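Local coordinates for protein A putative transcriptional regulator (PDB 2HKU) that probably binds DNA as a dimeric transcriptional regulator of the TetR family, with a predicted helix-turn-helix DNA-binding domain and an all-helical C-terminal domain, at residues I177-T182 and Y188-A193; K166-A171 and A195-N200. All blocks are in the same frame, centred on the assembly; numbering follows the deposited sequence.

In the fold
Both contacts join helix 161-181 to helix 190-201, the last long helices of the C-terminal domain, and their centres lie about 13 Å apart. Interaction 1 sits at the turn between the two helices, where only five residues separate its segments; interaction 2 lies further from that turn, so the first is nested inside the loop closed by the second. Each also faces the second subunit: Y188 of interaction 1 reaches H139 of that subunit, while K166 of interaction 2 forms a salt bridge with E192 of the other copy. The 1,2-ethanediol molecules nearby probably come from the crystallisation liquor; the one in interaction 2 accepts a hydrogen bond from W169 NE1.

Interaction 1. Residues I177-T182 and Y188-A193; sequences IQKTAT and YSLEEA. With EDO (1,2-ethanediol), chain F.
Q178 lies over one face of the Y188 ring: its CB sits nearly above the ring centre, a CH-pi contact with CB 3.9 Å from the ring centroid and 11° off the ring normal. The side chain then runs out above the ring toward the hydroxyl, CG being anti to the carbonyl carbon (chi1 -73°), and the amide plane ends 42° from the ring plane, Q178 OE1 and NE2 each lying 3.3 Å from Y188 OH. The amide NE2 is hydrogen-bonded to G174 O, whereas the Y188 hydroxyl is held by H139 of the second subunit, so tyrosine fits as a ring for one helix and a polar tip for the dimer partner. A phenylalanine in its place would probably leave that histidine without its hydrogen-bond mate. The chain turns from helix 161-181 into helix 190-201 here, and S189 opens the second helix with a capping box: E192 N donates to S189 OG, while E192 OE1 accepts from both S189 N and S189 OG. The K179 methylenes cover buried Y188 O, CG 3.4 Å away, without giving it a hydrogen bond, and NZ reaches L104 O. T182 OG1 meets Y188 CB at 3.8 Å.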
loop_
_atom_site.group_PDB
_atom_site.type_symbol
_atom_site.label_atom_id
_atom_site.label_comp_id
_atom_site.label_asym_id
_atom_site.label_seq_id
_atom_site.Cartn_x
_atom_site.Cartn_y
_atom_site.Cartn_z
ATOM N N ILE A 177 2.344 -2.388 4.026
ATOM C CA ILE A 177 1.211 -3.273 3.891
ATOM C C ILE A 177 1.662 -4.752 3.781
ATOM O O ILE A 177 1.134 -5.630 4.470
ATOM C CB ILE A 177 0.372 -2.883 2.617
ATOM C CG1 ILE A 177 -0.350 -1.545 2.911
ATOM C CG2 ILE A 177 -0.675 -3.963 2.431
ATOM C CD1 ILE A 177 -0.808 -0.728 1.650
ATOM N N GLN A 178 2.606 -5.035 2.917
ATOM C CA GLN A 178 3.037 -6.404 2.668
ATOM C C GLN A 178 3.840 -6.965 3.793
ATOM O O GLN A 178 3.852 -8.173 4.073
ATOM C CB GLN A 178 3.933 -6.413 1.479
ATOM C CG GLN A 178 3.045 -6.185 0.176
ATOM C CD GLN A 178 3.863 -6.137 -1.006
ATOM O OE1 GLN A 178 3.906 -7.110 -1.819
ATOM N NE2 GLN A 178 4.516 -5.013 -1.219
ATOM N N LYS A 179 4.611 -6.094 4.410
ATOM C CA LYS A 179 5.329 -6.503 5.638
ATOM C C LYS A 179 4.448 -6.985 6.753
ATOM O O LYS A 179 4.745 -8.037 7.376
ATOM C CB LYS A 179 6.342 -5.410 6.038
ATOM C CG LYS A 179 6.998 -5.647 7.398
ATOM C CD LYS A 179 8.443 -5.023 7.421
ATOM C CE LYS A 179 8.319 -3.530 7.542
ATOM N NZ LYS A 179 7.412 -3.261 8.779
ATOM N N THR A 180 3.336 -6.289 6.993
ATOM C CA THR A 180 2.382 -6.648 8.028
ATOM C C THR A 180 1.544 -7.900 7.673
ATOM O O THR A 180 1.353 -8.821 8.520
ATOM C CB THR A 180 1.462 -5.441 8.322
ATOM O OG1 THR A 180 0.837 -5.615 9.595
ATOM C CG2 THR A 180 0.311 -5.329 7.275
ATOM N N ALA A 181 1.086 -7.971 6.413
ATOM C CA ALA A 181 0.398 -9.128 5.955
ATOM C C ALA A 181 1.229 -10.416 5.999
ATOM O O ALA A 181 0.666 -11.467 6.143
ATOM C CB ALA A 181 -0.117 -8.884 4.531
ATOM N N THR A 182 2.543 -10.336 5.729
ATOM C CA THR A 182 3.385 -11.515 5.561
ATOM C C THR A 182 4.002 -11.907 6.901
ATOM O O THR A 182 4.721 -12.912 6.982
ATOM C CB THR A 182 4.553 -11.235 4.629
ATOM O OG1 THR A 182 5.217 -10.056 5.066
ATOM C CG2 THR A 182 4.060 -11.067 3.179
ATOM N N TYR A 188 9.619 -9.810 2.852
ATOM C CA TYR A 188 9.292 -8.496 3.404
ATOM C C TYR A 188 9.603 -8.437 4.877
ATOM O O TYR A 188 8.784 -7.930 5.649
ATOM C CB TYR A 188 7.824 -8.059 3.117
ATOM C CG TYR A 188 7.612 -7.671 1.649
ATOM C CD1 TYR A 188 8.028 -6.445 1.175
ATOM C CD2 TYR A 188 7.079 -8.583 0.725
ATOM C CE1 TYR A 188 7.900 -6.071 -0.232
ATOM C CE2 TYR A 188 6.899 -8.199 -0.683
ATOM C CZ TYR A 188 7.311 -6.931 -1.135
ATOM O OH TYR A 188 7.126 -6.557 -2.502
ATOM N N SER A 189 10.751 -9.003 5.291
ATOM C CA SER A 189 11.272 -8.665 6.626
ATOM C C SER A 189 11.665 -7.176 6.694
ATOM O O SER A 189 11.870 -6.490 5.637
ATOM C CB SER A 189 12.518 -9.541 6.975
ATOM O OG SER A 189 13.583 -9.205 6.091
ATOM N N LEU A 190 11.911 -6.686 7.927
ATOM C CA LEU A 190 12.317 -5.298 8.062
ATOM C C LEU A 190 13.535 -4.970 7.207
ATOM O O LEU A 190 13.528 -4.021 6.485
ATOM C CB LEU A 190 12.514 -4.914 9.513
ATOM C CG LEU A 190 13.151 -3.533 9.737
ATOM C CD1 LEU A 190 12.284 -2.354 9.153
ATOM C CD2 LEU A 190 13.568 -3.308 11.271
ATOM N N GLU A 191 14.573 -5.807 7.263
ATOM C CA GLU A 191 15.780 -5.601 6.494
ATOM C C GLU A 191 15.528 -5.620 4.982
ATOM O O GLU A 191 16.052 -4.806 4.229
ATOM C CB GLU A 191 16.824 -6.695 6.912
ATOM C CG GLU A 191 18.218 -6.478 6.380
ATOM C CD GLU A 191 19.341 -7.152 7.251
ATOM O OE1 GLU A 191 19.074 -8.149 8.024
ATOM O OE2 GLU A 191 20.513 -6.662 7.118
ATOM N N GLU A 192 14.738 -6.556 4.521
ATOM C CA GLU A 192 14.446 -6.627 3.133
ATOM C C GLU A 192 13.672 -5.406 2.615
ATOM O O GLU A 192 13.990 -4.951 1.545
ATOM C CB GLU A 192 13.686 -7.890 2.821
ATOM C CG GLU A 192 14.639 -9.100 2.891
ATOM C CD GLU A 192 13.848 -10.384 2.883
ATOM O OE1 GLU A 192 13.102 -10.598 3.851
ATOM O OE2 GLU A 192 13.897 -11.092 1.855
ATOM N N ALA A 193 12.729 -4.913 3.401
ATOM C CA ALA A 193 11.887 -3.711 3.021
ATOM C C ALA A 193 12.775 -2.462 2.992
ATOM O O ALA A 193 12.713 -1.710 2.102
ATOM C CB ALA A 193 10.786 -3.563 3.956
HETATM C C1 EDO F . 19.671 -1.740 1.779
HETATM O O1 EDO F . 20.515 -2.512 0.836
HETATM C C2 EDO F . 19.655 -2.117 3.269
HETATM O O2 EDO F . 19.027 -3.390 3.577
#

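Interaction 2. Residues K166-A171 and A195-N200; sequences KAFWSA and AVIFAN. With EDO (1,2-ethanediol), chain D.
Segments 166-171 and 195-200 run nearly antiparallel, their axes 10.7 Å apart at closest approach with 161° between directions, and A171 and I197 have the nearest CA atoms, 7.1 Å apart. I197 does most of the work with two arms: its CD1 presses on A171 CB at 3.4 Å, tighter than usual for two carbons, and its CG2 meets the edge of the F168 ring, 3.8 Å from CE1 and near the ring plane. The phenylalanine can offer that edge because its CG is anti to the backbone N (chi1 175°), which swings the ring toward the neighbouring helix; the two side chains cross at about a right angle. A171 offers only a methyl, and I197 CD1 and N200 OD1 both close on it. N200 OD1 accepts from a water that also donates to A167 O, so a buried amide oxygen and a helix carbonyl share one bridge. F168 CE2 lies over one face of the W169 ring, offset toward its rim, and W169 NE1 donates to 1,2-ethanediol O2 at 2.9 Å; E83, S141 and L146 also hydrogen-bond to this molecule. L99 and V100 of helix 92-104 and L146 of helix 125-152 close round F168, while A167 packs on N200 of the second subunit and N200 on its A167: an antiparallel helix pair built into the helical C-terminal domain and dimer interface of a TetR-family regulator.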
loop_
_atom_site.group_PDB
_atom_site.type_symbol
_atom_site.label_atom_id
_atom_site.label_comp_id
_atom_site.label_asym_id
_atom_site.label_seq_id
_atom_site.Cartn_x
_atom_site.Cartn_y
_atom_site.Cartn_z
ATOM N N LYS A 166 6.688 11.102 -4.300
ATOM C CA LYS A 166 5.598 10.165 -4.403
ATOM C C LYS A 166 6.085 8.736 -4.599
ATOM O O LYS A 166 5.425 7.819 -4.173
ATOM C CB LYS A 166 4.666 10.556 -5.573
ATOM C CG LYS A 166 3.885 11.904 -5.307
ATOM C CD LYS A 166 3.167 12.362 -6.564
ATOM C CE LYS A 166 2.264 13.623 -6.226
ATOM N NZ LYS A 166 1.251 13.678 -7.412
ATOM N N ALA A 167 7.210 8.560 -5.294
ATOM C CA ALA A 167 7.840 7.235 -5.447
ATOM C C ALA A 167 8.335 6.728 -4.137
ATOM O O ALA A 167 8.204 5.532 -3.826
ATOM C CB ALA A 167 9.017 7.312 -6.464
ATOM N N PHE A 168 8.844 7.631 -3.311
ATOM C CA PHE A 168 9.280 7.264 -1.952
ATOM C C PHE A 168 8.010 6.874 -1.084
ATOM O O PHE A 168 7.936 5.814 -0.482
ATOM C CB PHE A 168 10.029 8.411 -1.254
ATOM C CG PHE A 168 10.398 8.059 0.252
ATOM C CD1 PHE A 168 11.496 7.255 0.534
ATOM C CD2 PHE A 168 9.608 8.519 1.318
ATOM C CE1 PHE A 168 11.822 6.922 1.905
ATOM C CE2 PHE A 168 9.860 8.242 2.668
ATOM C CZ PHE A 168 10.965 7.379 2.988
ATOM N N TRP A 169 7.019 7.743 -1.026
ATOM C CA TRP A 169 5.835 7.426 -0.232
ATOM C C TRP A 169 5.035 6.162 -0.667
ATOM O O TRP A 169 4.544 5.438 0.180
ATOM C CB TRP A 169 4.932 8.674 -0.025
ATOM C CG TRP A 169 5.460 9.475 1.195
ATOM C CD1 TRP A 169 6.190 10.643 1.168
ATOM C CD2 TRP A 169 5.354 9.086 2.553
ATOM N NE1 TRP A 169 6.554 10.989 2.468
ATOM C CE2 TRP A 169 6.041 10.042 3.326
ATOM C CE3 TRP A 169 4.771 7.971 3.208
ATOM C CZ2 TRP A 169 6.146 9.933 4.713
ATOM C CZ3 TRP A 169 4.859 7.888 4.597
ATOM C CH2 TRP A 169 5.471 8.892 5.333
ATOM N N SER A 170 4.773 5.996 -1.958
ATOM C CA SER A 170 4.010 4.782 -2.369
ATOM C C SER A 170 4.745 3.474 -2.125
ATOM O O SER A 170 4.119 2.505 -1.759
ATOM C CB SER A 170 3.646 4.859 -3.824
ATOM O OG SER A 170 4.808 5.129 -4.549
ATOM N N ALA A 171 6.086 3.480 -2.249
ATOM C CA ALA A 171 6.957 2.341 -1.740
ATOM C C ALA A 171 6.767 2.082 -0.224
ATOM O O ALA A 171 6.562 0.940 0.239
ATOM C CB ALA A 171 8.484 2.612 -2.044
ATOM N N ALA A 195 15.942 -2.473 2.302
ATOM C CA ALA A 195 16.733 -2.665 1.080
ATOM C C ALA A 195 15.961 -2.318 -0.219
ATOM O O ALA A 195 16.536 -1.878 -1.202
ATOM C CB ALA A 195 17.279 -4.105 1.012
ATOM N N VAL A 196 14.649 -2.517 -0.244
ATOM C CA VAL A 196 13.873 -2.114 -1.482
ATOM C C VAL A 196 13.992 -0.553 -1.608
ATOM O O VAL A 196 14.236 -0.047 -2.685
ATOM C CB VAL A 196 12.345 -2.575 -1.401
ATOM C CG1 VAL A 196 11.482 -1.792 -2.336
ATOM C CG2 VAL A 196 12.166 -4.169 -1.615
ATOM N N ILE A 197 13.839 0.188 -0.508
ATOM C CA ILE A 197 13.907 1.688 -0.607
ATOM C C ILE A 197 15.306 2.089 -1.073
ATOM O O ILE A 197 15.426 2.860 -2.021
ATOM C CB ILE A 197 13.553 2.424 0.689
ATOM C CG1 ILE A 197 12.092 2.198 1.165
ATOM C CG2 ILE A 197 13.845 3.971 0.569
ATOM C CD1 ILE A 197 11.004 2.787 0.234
ATOM N N PHE A 198 16.359 1.496 -0.461
ATOM C CA PHE A 198 17.723 1.685 -1.046
ATOM C C PHE A 198 17.922 1.378 -2.535
ATOM O O PHE A 198 18.607 2.134 -3.250
ATOM C CB PHE A 198 18.785 1.068 -0.130
ATOM C CG PHE A 198 19.009 1.885 1.109
ATOM C CD1 PHE A 198 19.809 3.041 1.048
ATOM C CD2 PHE A 198 18.410 1.556 2.297
ATOM C CE1 PHE A 198 20.025 3.852 2.170
ATOM C CE2 PHE A 198 18.596 2.356 3.458
ATOM C CZ PHE A 198 19.417 3.508 3.378
ATOM N N ALA A 199 17.350 0.269 -3.027
ATOM C CA ALA A 199 17.356 -0.011 -4.445
ATOM C C ALA A 199 16.543 0.955 -5.250
ATOM O O ALA A 199 16.908 1.245 -6.412
ATOM C CB ALA A 199 16.883 -1.462 -4.723
ATOM N N ASN A 200 15.439 1.480 -4.684
ATOM C CA ASN A 200 14.645 2.495 -5.408
ATOM C C ASN A 200 15.425 3.817 -5.577
ATOM O O ASN A 200 15.281 4.477 -6.563
ATOM C CB ASN A 200 13.332 2.830 -4.645
ATOM C CG ASN A 200 12.292 1.700 -4.689
ATOM O OD1 ASN A 200 11.295 1.733 -3.947
ATOM N ND2 ASN A 200 12.502 0.739 -5.514
HETATM C C1 EDO D . 10.705 11.766 3.635
HETATM O O1 EDO D . 11.267 12.982 4.209
HETATM C C2 EDO D . 9.525 11.494 4.537
HETATM O O2 EDO D . 8.514 12.430 4.082
HETATM O O HOH W 1 11.074 4.498 -3.053
#